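Local coordinates for cellulase (Clostridium cellulovorans, PDB 6UI3), which hydrolyses cellulose and related plant polysaccharides as a broad-specificity GH5_4 endoglucanase, represented here by the catalytic barrel domain of a longer protein, at residues Asp53-Ala58 with Gly317-Lys322; His107-Gln112 with Ile124-Ile129; Ala207-Pro212 with Asn258-Lys263. All blocks are in the same frame, centred on the assembly; numbering follows the deposited sequence.

Each of the three contacts joins helices or strand-following loops around one eight-stranded parallel TIM barrel. Along the chain, contact 2 (H107-Q112 with I124-I129) closes first and contact 3 (A207-P212 with N258-K263) follows, while contact 1 (D53-A58 with G317-K322) spans both. The centre of contact 1 is about 31 Å from that of contact 2 and about 34 Å from that of contact 3, on opposite sides of the chain's centre in each case; the centres of contacts 2 and 3 are about 24 Å apart. The contacts thus lie in separate sectors, contact 1 at the barrel's closure: helix 49-58 follows the first strand, 25-29, which neighbours the last, 301-305.

Contact 1 of 3, residues Asp53-Ala58 with Gly317-Lys322; sequences DTLKAA and GLLNRK
T54 and L55, consecutive residues of helix 49-58, both meet the side chain of L319, which lies in the loop between strand 301-305 and helix 329-339. T54 comes first along the helix and uses its methyl branch, with CG2 of T54 lying 3.8 Å from CD1 of L319. Its first torsion (chi1 -62°) puts CG2 opposite the backbone N and OG1 beside it. The methyl is thus spent on the leucine, and the hydroxyl is hydrogen-bonded to the carbonyl O of K50, one turn earlier in the same helix.

L55 approaches the other methyl of L319. Its CB does not aim straight at the loop, but the branched end of the side chain turns that way, so that CD2 of L55 stands 4.1 Å from CD2 of L319; the branch carbon CG lies equally near that methyl. L319 thus presents one methyl to each residue, CD1 to T54 and CD2 to L55, and its chain crosses both at a slant. Its CG stands opposite its own backbone N (chi1 173°), which carries the fork out from the loop toward the helix.

Beyond these three residues, L55 also touches W27 of strand 25-29, and F326 packs on T54 and A58. On the loop side, the backbone N of L319 is hydrogen-bonded to OD2 of D305, and the N of R321 to OD1 of N307. OD1 of N320 accepts from the N of K322 at 2.9 Å, an Asx turn.

No hydrogen bond crosses between the two segments. Helix 49-58 and the last strand-to-helix loop meet here through aliphatic carbons alone, so their fit rests on shape and the hydrophobic effect, while polar bonds within each side and to the rest of the barrel fix the local backbone.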
loop_
_atom_site.group_PDB
_atom_site.type_symbol
_atom_site.label_atom_id
_atom_site.label_comp_id
_atom_site.label_asym_id
_atom_site.label_seq_id
_atom_site.Cartn_x
_atom_site.Cartn_y
_atom_site.Cartn_z
ATOM N N ASP A 53 7.489 -16.568 4.979
ATOM C CA ASP A 53 6.968 -17.883 5.337
ATOM C C ASP A 53 6.125 -17.786 6.602
ATOM O O ASP A 53 5.069 -18.423 6.719
ATOM C CB ASP A 53 8.122 -18.854 5.638
ATOM C CG ASP A 53 9.011 -19.167 4.448
ATOM O OD1 ASP A 53 8.681 -18.845 3.292
ATOM O OD2 ASP A 53 10.077 -19.774 4.704
ATOM N N THR A 54 6.607 -17.021 7.584
ATOM C CA THR A 54 5.907 -16.873 8.855
ATOM C C THR A 54 4.581 -16.146 8.664
ATOM O O THR A 54 3.560 -16.531 9.243
ATOM C CB THR A 54 6.822 -16.138 9.844
ATOM O OG1 THR A 54 8.012 -16.914 10.085
ATOM C CG2 THR A 54 6.132 -15.885 11.158
ATOM N N LEU A 55 4.575 -15.099 7.840
ATOM C CA LEU A 55 3.332 -14.386 7.546
ATOM C C LEU A 55 2.327 -15.293 6.846
ATOM O O LEU A 55 1.136 -15.287 7.177
ATOM C CB LEU A 55 3.632 -13.167 6.681
ATOM C CG LEU A 55 4.427 -12.049 7.337
ATOM C CD1 LEU A 55 4.871 -11.066 6.304
ATOM C CD2 LEU A 55 3.618 -11.345 8.422
ATOM N N LYS A 56 2.790 -16.065 5.859
ATOM C CA LYS A 56 1.892 -16.975 5.157
ATOM C C LYS A 56 1.282 -17.983 6.123
ATOM O O LYS A 56 0.073 -18.243 6.084
ATOM C CB LYS A 56 2.642 -17.692 4.033
ATOM C CG LYS A 56 1.779 -18.658 3.208
ATOM C CD LYS A 56 0.742 -17.914 2.372
ATOM C CE LYS A 56 -0.159 -18.862 1.599
ATOM N NZ LYS A 56 0.616 -19.916 0.903
ATOM N N ALA A 57 2.099 -18.564 7.007
ATOM C CA ALA A 57 1.574 -19.567 7.934
ATOM C C ALA A 57 0.562 -18.959 8.899
ATOM O O ALA A 57 -0.333 -19.661 9.388
ATOM C CB ALA A 57 2.728 -20.224 8.700
ATOM N N ALA A 58 0.694 -17.667 9.194
ATOM C CA ALA A 58 -0.218 -16.965 10.084
ATOM C C ALA A 58 -1.520 -16.552 9.410
ATOM O O ALA A 58 -2.438 -16.106 10.101
ATOM C CB ALA A 58 0.456 -15.710 10.641
ATOM N N GLY A 317 4.150 -2.615 15.239
ATOM C CA GLY A 317 4.664 -3.938 14.928
ATOM C C GLY A 317 3.641 -5.038 15.180
ATOM O O GLY A 317 2.904 -5.018 16.172
ATOM N N LEU A 318 3.604 -6.015 14.271
ATOM C CA LEU A 318 2.904 -7.274 14.495
ATOM C C LEU A 318 3.843 -8.465 14.453
ATOM O O LEU A 318 3.807 -9.317 15.355
ATOM C CB LEU A 318 1.787 -7.510 13.468
ATOM C CG LEU A 318 0.566 -6.602 13.534
ATOM C CD1 LEU A 318 -0.437 -7.035 12.483
ATOM C CD2 LEU A 318 -0.071 -6.636 14.923
ATOM N N LEU A 319 4.668 -8.559 13.415
ATOM C CA LEU A 319 5.694 -9.589 13.299
ATOM C C LEU A 319 7.000 -9.044 13.868
ATOM O O LEU A 319 7.547 -8.062 13.358
ATOM C CB LEU A 319 5.890 -9.967 11.832
ATOM C CG LEU A 319 7.058 -10.902 11.568
ATOM C CD1 LEU A 319 6.776 -12.285 12.183
ATOM C CD2 LEU A 319 7.342 -11.011 10.087
ATOM N N ASN A 320 7.491 -9.656 14.940
ATOM C CA ASN A 320 8.808 -9.301 15.456
ATOM C C ASN A 320 9.831 -9.942 14.523
ATOM O O ASN A 320 9.994 -11.167 14.521
ATOM C CB ASN A 320 8.964 -9.779 16.896
ATOM C CG ASN A 320 10.326 -9.461 17.456
ATOM O OD1 ASN A 320 11.323 -9.480 16.730
ATOM N ND2 ASN A 320 10.383 -9.154 18.746
ATOM N N ARG A 321 10.523 -9.131 13.726
ATOM C CA ARG A 321 11.402 -9.675 12.701
ATOM C C ARG A 321 12.703 -10.237 13.252
ATOM O O ARG A 321 13.404 -10.935 12.522
ATOM C CB ARG A 321 11.710 -8.620 11.634
ATOM C CG ARG A 321 10.472 -8.142 10.882
ATOM C CD ARG A 321 10.819 -7.163 9.769
ATOM N NE ARG A 321 9.710 -6.277 9.467
ATOM C CZ ARG A 321 9.821 -5.195 8.706
ATOM N NH1 ARG A 321 10.971 -4.911 8.118
ATOM N NH2 ARG A 321 8.782 -4.390 8.544
ATOM N N LYS A 322 13.049 -9.938 14.503
ATOM C CA LYS A 322 14.270 -10.482 15.084
ATOM C C LYS A 322 14.145 -11.978 15.336
ATOM O O LYS A 322 15.115 -12.716 15.162
ATOM C CB LYS A 322 14.622 -9.746 16.377
ATOM C CG LYS A 322 15.987 -10.154 16.946
ATOM C CD LYS A 322 16.402 -9.299 18.139
ATOM C CE LYS A 322 17.198 -8.070 17.714
ATOM N NZ LYS A 322 17.374 -7.111 18.847
#

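Contact 2 of 3, residues His107-Gln112 with Ile124-Ile129; sequences HHNKFQ and INEGTI
F111 and E126 make the close-packed part of this contact, the carboxylate end meeting the CD2 corner of the ring obliquely. CD of E126 is 3.5 Å from CD2 of F111, and the ring and carboxylate planes are inclined at 60°. E126 reaches across with a fully extended chain. F111 takes the less common rotamer in which CG sits between the backbone N and the carbonyl carbon (chi1 83°), and this swings the ring over toward the helix. Farther along, CZ of F111 lies 4.1 Å from CA of G127; G127 having no side chain, the ring approaches its CA directly.

The direct polar link is looser. ND2 of N109 gives OE2 of E126 only a weak hydrogen bond, 3.4 Å long and bent to 136°. OE2 is held more firmly by others: a water donates to OE2 of E126 at 2.7 Å and accepts from the backbone N of F111 at 3.0 Å, and the hydroxyl of Y73 is hydrogen-bonded to the same OE2. While OD1 of N109 accepts from the backbone N of W69, the other end of the amide, ND2, is the one that meets E126.

The loop that follows strand 101-105, with a 3-10 turn that starts at K110, thus folds back onto helix 120-137, the next helix of the barrel; that helix in turn rests through T128 on I176 and V179 of helix 163-182.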
loop_
_atom_site.group_PDB
_atom_site.type_symbol
_atom_site.label_atom_id
_atom_site.label_comp_id
_atom_site.label_asym_id
_atom_site.label_seq_id
_atom_site.Cartn_x
_atom_site.Cartn_y
_atom_site.Cartn_z
ATOM N N HIS A 107 7.647 5.113 -3.317
ATOM C CA HIS A 107 7.307 5.445 -1.927
ATOM C C HIS A 107 8.394 6.355 -1.376
ATOM O O HIS A 107 9.550 5.954 -1.238
ATOM C CB HIS A 107 7.215 4.136 -1.132
ATOM C CG HIS A 107 6.431 4.193 0.141
ATOM N ND1 HIS A 107 5.339 3.380 0.361
ATOM C CD2 HIS A 107 6.626 4.899 1.274
ATOM C CE1 HIS A 107 4.893 3.602 1.583
ATOM N NE2 HIS A 107 5.650 4.515 2.157
ATOM N N HIS A 108 8.036 7.599 -1.089
ATOM C CA HIS A 108 8.937 8.606 -0.543
ATOM C C HIS A 108 10.026 9.078 -1.514
ATOM O O HIS A 108 10.970 9.732 -1.069
ATOM C CB HIS A 108 9.625 8.213 0.773
ATOM C CG HIS A 108 8.698 7.854 1.893
ATOM N ND1 HIS A 108 7.453 8.425 2.060
ATOM C CD2 HIS A 108 8.863 6.996 2.926
ATOM C CE1 HIS A 108 6.880 7.908 3.136
ATOM N NE2 HIS A 108 7.720 7.047 3.687
ATOM N N ASN A 109 9.944 8.779 -2.809
ATOM C CA ASN A 109 10.748 9.549 -3.747
ATOM C C ASN A 109 10.468 11.027 -3.495
ATOM O O ASN A 109 9.353 11.407 -3.120
ATOM C CB ASN A 109 10.371 9.247 -5.197
ATOM C CG ASN A 109 11.192 8.139 -5.804
ATOM O OD1 ASN A 109 11.418 7.086 -5.198
ATOM N ND2 ASN A 109 11.616 8.347 -7.037
ATOM N N LYS A 110 11.467 11.874 -3.739
ATOM C CA LYS A 110 11.276 13.314 -3.591
ATOM C C LYS A 110 10.029 13.798 -4.327
ATOM O O LYS A 110 9.285 14.639 -3.819
ATOM C CB LYS A 110 12.515 14.045 -4.117
ATOM C CG LYS A 110 12.428 15.558 -4.051
ATOM C CD LYS A 110 12.545 16.053 -2.629
ATOM C CE LYS A 110 13.221 17.421 -2.559
ATOM N NZ LYS A 110 13.855 17.661 -1.222
ATOM N N PHE A 111 9.781 13.288 -5.533
ATOM C CA PHE A 111 8.652 13.808 -6.308
ATOM C C PHE A 111 7.297 13.516 -5.673
ATOM O O PHE A 111 6.310 14.157 -6.043
ATOM C CB PHE A 111 8.719 13.393 -7.789
ATOM C CG PHE A 111 8.180 12.007 -8.140
ATOM C CD1 PHE A 111 6.821 11.793 -8.285
ATOM C CD2 PHE A 111 9.032 10.960 -8.437
ATOM C CE1 PHE A 111 6.327 10.568 -8.659
ATOM C CE2 PHE A 111 8.526 9.715 -8.823
ATOM C CZ PHE A 111 7.183 9.536 -8.937
ATOM N N GLN A 112 7.224 12.576 -4.731
ATOM C CA GLN A 112 5.968 12.311 -4.037
ATOM C C GLN A 112 5.373 13.565 -3.424
ATOM O O GLN A 112 4.147 13.650 -3.253
ATOM C CB GLN A 112 6.211 11.280 -2.931
ATOM C CG GLN A 112 4.949 10.858 -2.172
ATOM C CD GLN A 112 5.263 9.866 -1.060
ATOM O OE1 GLN A 112 4.995 8.679 -1.186
ATOM N NE2 GLN A 112 5.863 10.342 0.017
ATOM N N ILE A 124 5.771 13.925 -13.849
ATOM C CA ILE A 124 5.245 12.963 -14.806
ATOM C C ILE A 124 6.388 12.347 -15.606
ATOM O O ILE A 124 6.387 11.146 -15.902
ATOM C CB ILE A 124 4.130 13.586 -15.669
ATOM C CG1 ILE A 124 2.912 13.919 -14.786
ATOM C CG2 ILE A 124 3.743 12.643 -16.807
ATOM C CD1 ILE A 124 1.763 14.599 -15.462
ATOM N N ASN A 125 7.396 13.150 -15.948
ATOM C CA ASN A 125 8.553 12.619 -16.666
ATOM C C ASN A 125 9.332 11.616 -15.813
ATOM O O ASN A 125 9.646 10.508 -16.271
ATOM C CB ASN A 125 9.441 13.773 -17.128
ATOM C CG ASN A 125 10.625 13.307 -17.938
ATOM O OD1 ASN A 125 10.482 12.683 -18.989
ATOM N ND2 ASN A 125 11.806 13.596 -17.444
ATOM N N GLU A 126 9.625 11.968 -14.556
ATOM C CA GLU A 126 10.340 11.030 -13.696
ATOM C C GLU A 126 9.517 9.772 -13.447
ATOM O O GLU A 126 10.037 8.653 -13.539
ATOM C CB GLU A 126 10.748 11.699 -12.378
ATOM C CG GLU A 126 11.533 10.767 -11.455
ATOM C CD GLU A 126 12.011 11.417 -10.166
ATOM O OE1 GLU A 126 11.824 12.638 -9.993
ATOM O OE2 GLU A 126 12.577 10.687 -9.316
ATOM N N GLY A 127 8.232 9.921 -13.150
ATOM C CA GLY A 127 7.406 8.741 -12.933
ATOM C C GLY A 127 7.324 7.852 -14.159
ATOM O O GLY A 127 7.306 6.619 -14.049
ATOM N N THR A 128 7.266 8.462 -15.346
ATOM C CA THR A 128 7.230 7.686 -16.584
ATOM C C THR A 128 8.521 6.895 -16.759
ATOM O O THR A 128 8.494 5.700 -17.081
ATOM C CB THR A 128 7.010 8.610 -17.783
ATOM O OG1 THR A 128 5.682 9.162 -17.730
ATOM C CG2 THR A 128 7.166 7.878 -19.105
ATOM N N ILE A 129 9.667 7.544 -16.557
ATOM C CA ILE A 129 10.949 6.874 -16.764
ATOM C C ILE A 129 11.154 5.761 -15.737
ATOM O O ILE A 129 11.627 4.665 -16.071
ATOM C CB ILE A 129 12.081 7.919 -16.750
ATOM C CG1 ILE A 129 11.958 8.818 -17.983
ATOM C CG2 ILE A 129 13.447 7.239 -16.681
ATOM C CD1 ILE A 129 12.799 10.066 -17.916
HETATM O O HOH W 1 12.035 11.706 -6.828
#

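Contact 3 of 3, residues Ala207-Pro212 with Asn258-Lys263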
loop_
_atom_site.group_PDB
_atom_site.type_symbol
_atom_site.label_atom_id
_atom_site.label_comp_id
_atom_site.label_asym_id
_atom_site.label_seq_id
_atom_site.Cartn_x
_atom_site.Cartn_y
_atom_site.Cartn_z
ATOM N N ALA A 207 -13.787 12.882 -3.948
ATOM C CA ALA A 207 -14.571 13.550 -4.979
ATOM C C ALA A 207 -13.680 14.151 -6.058
ATOM O O ALA A 207 -14.098 14.244 -7.222
ATOM C CB ALA A 207 -15.423 14.644 -4.344
ATOM N N GLY A 208 -12.485 14.600 -5.691
ATOM C CA GLY A 208 -11.553 15.190 -6.637
ATOM C C GLY A 208 -10.856 14.203 -7.536
ATOM O O GLY A 208 -10.240 14.601 -8.530
ATOM N N MET A 209 -10.929 12.925 -7.202
ATOM C CA MET A 209 -10.275 11.866 -7.955
ATOM C C MET A 209 -10.960 11.633 -9.291
ATOM O O MET A 209 -12.181 11.535 -9.353
ATOM C CB MET A 209 -10.416 10.584 -7.128
ATOM C CG MET A 209 -9.794 9.364 -7.718
ATOM S SD MET A 209 -7.997 9.545 -7.723
ATOM C CE MET A 209 -7.545 7.869 -8.183
ATOM N N VAL A 210 -10.176 11.500 -10.348
ATOM C CA VAL A 210 -10.633 10.979 -11.632
ATOM C C VAL A 210 -9.861 9.684 -11.841
ATOM O O VAL A 210 -8.631 9.699 -11.999
ATOM C CB VAL A 210 -10.406 11.964 -12.784
ATOM C CG1 VAL A 210 -10.792 11.317 -14.128
ATOM C CG2 VAL A 210 -11.213 13.226 -12.556
ATOM N N VAL A 211 -10.554 8.560 -11.766
ATOM C CA VAL A 211 -9.887 7.277 -12.011
ATOM C C VAL A 211 -9.539 7.206 -13.492
ATOM O O VAL A 211 -10.393 7.543 -14.323
ATOM C CB VAL A 211 -10.808 6.122 -11.609
ATOM C CG1 VAL A 211 -10.102 4.798 -11.804
ATOM C CG2 VAL A 211 -11.254 6.265 -10.144
ATOM N N PRO A 212 -8.325 6.812 -13.873
ATOM C CA PRO A 212 -8.002 6.716 -15.300
ATOM C C PRO A 212 -8.995 5.856 -16.065
ATOM O O PRO A 212 -9.603 4.927 -15.516
ATOM C CB PRO A 212 -6.605 6.089 -15.304
ATOM C CG PRO A 212 -5.989 6.563 -14.035
ATOM C CD PRO A 212 -7.142 6.546 -13.028
ATOM N N ASN A 258 -20.020 3.778 -2.247
ATOM C CA ASN A 258 -20.872 4.539 -3.157
ATOM C C ASN A 258 -20.069 5.129 -4.308
ATOM O O ASN A 258 -20.525 5.134 -5.454
ATOM C CB ASN A 258 -21.565 5.695 -2.424
ATOM C CG ASN A 258 -22.743 5.263 -1.588
ATOM O OD1 ASN A 258 -23.284 4.181 -1.772
ATOM N ND2 ASN A 258 -23.142 6.114 -0.656
ATOM N N THR A 259 -18.884 5.662 -4.021
ATOM C CA THR A 259 -18.159 6.397 -5.047
ATOM C C THR A 259 -17.504 5.464 -6.052
ATOM O O THR A 259 -17.547 5.722 -7.254
ATOM C CB THR A 259 -17.073 7.262 -4.408
ATOM O OG1 THR A 259 -17.664 8.209 -3.505
ATOM C CG2 THR A 259 -16.280 7.998 -5.451
ATOM N N PHE A 260 -16.893 4.378 -5.581
ATOM C CA PHE A 260 -16.071 3.509 -6.417
ATOM C C PHE A 260 -16.677 2.124 -6.617
ATOM O O PHE A 260 -16.954 1.721 -7.757
ATOM C CB PHE A 260 -14.666 3.388 -5.812
ATOM C CG PHE A 260 -13.940 4.701 -5.672
ATOM C CD1 PHE A 260 -13.630 5.444 -6.790
ATOM C CD2 PHE A 260 -13.533 5.170 -4.428
ATOM C CE1 PHE A 260 -12.955 6.636 -6.685
ATOM C CE2 PHE A 260 -12.841 6.364 -4.322
ATOM C CZ PHE A 260 -12.560 7.092 -5.443
ATOM N N VAL A 261 -16.902 1.379 -5.530
ATOM C CA VAL A 261 -17.197 -0.052 -5.660
ATOM C C VAL A 261 -18.510 -0.278 -6.398
ATOM O O VAL A 261 -18.601 -1.135 -7.290
ATOM C CB VAL A 261 -17.189 -0.744 -4.281
ATOM C CG1 VAL A 261 -17.497 -2.249 -4.424
ATOM C CG2 VAL A 261 -15.846 -0.563 -3.595
ATOM N N LYS A 262 -19.543 0.490 -6.058
ATOM C CA LYS A 262 -20.836 0.361 -6.724
ATOM C C LYS A 262 -20.767 0.761 -8.187
ATOM O O LYS A 262 -21.659 0.404 -8.963
ATOM C CB LYS A 262 -21.899 1.191 -5.986
ATOM C CG LYS A 262 -22.380 0.504 -4.726
ATOM C CD LYS A 262 -23.257 1.380 -3.829
ATOM C CE LYS A 262 -24.399 2.024 -4.544
ATOM N NZ LYS A 262 -25.284 2.703 -3.532
ATOM N N LYS A 263 -19.743 1.507 -8.582
ATOM C CA LYS A 263 -19.527 1.865 -9.978
ATOM C C LYS A 263 -18.576 0.899 -10.676
ATOM O O LYS A 263 -18.119 1.188 -11.792
ATOM C CB LYS A 263 -19.039 3.314 -10.083
ATOM C CG LYS A 263 -20.011 4.309 -9.420
ATOM C CD LYS A 263 -19.646 5.760 -9.706
ATOM C CE LYS A 263 -20.216 6.724 -8.659
ATOM N NZ LYS A 263 -19.209 7.770 -8.235
#
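F260, near the end of helix 243-261, packs against V211 and M209 just past helix 203-208, joining two successive parts of the outer layer of the TIM barrel. The helix segment opens with N258, the acceptor for a lysine farther on. T259 follows: its OG1 is hydrogen-bonded to the carbonyl O of M255, and its CG2 covers one face of the neighbouring F260 ring, 3.7 Å above the plane.

F260, within a wider pi-type turn at 258-261, carries the contact. CG of F260 lies opposite its carbonyl carbon (chi1 -59°), and the far side of the ring swings toward the other segment. There CE1 of F260 meets CG2 of V211 at 3.9 Å, the methyl arriving obliquely to the ring. CZ of F260 lies 4.2 Å from CG of M209, a looser touch from a residue modelled in two conformers. F260 and V211 both touch V219 of strand 217-222, and F260 also V267 of strand 267-272, so the cluster is continuous with the barrel wall.

Past the ring, the two lysines turn back on the helix. NZ of K262 donates to OD1 of N258 at 3.0 Å, from above the carbonyl plane. The N of K263 bonds to O of F260, and NZ of K263 donates to the backbone O of T259 at 2.8 Å, in the carbonyl plane and on a lone pair.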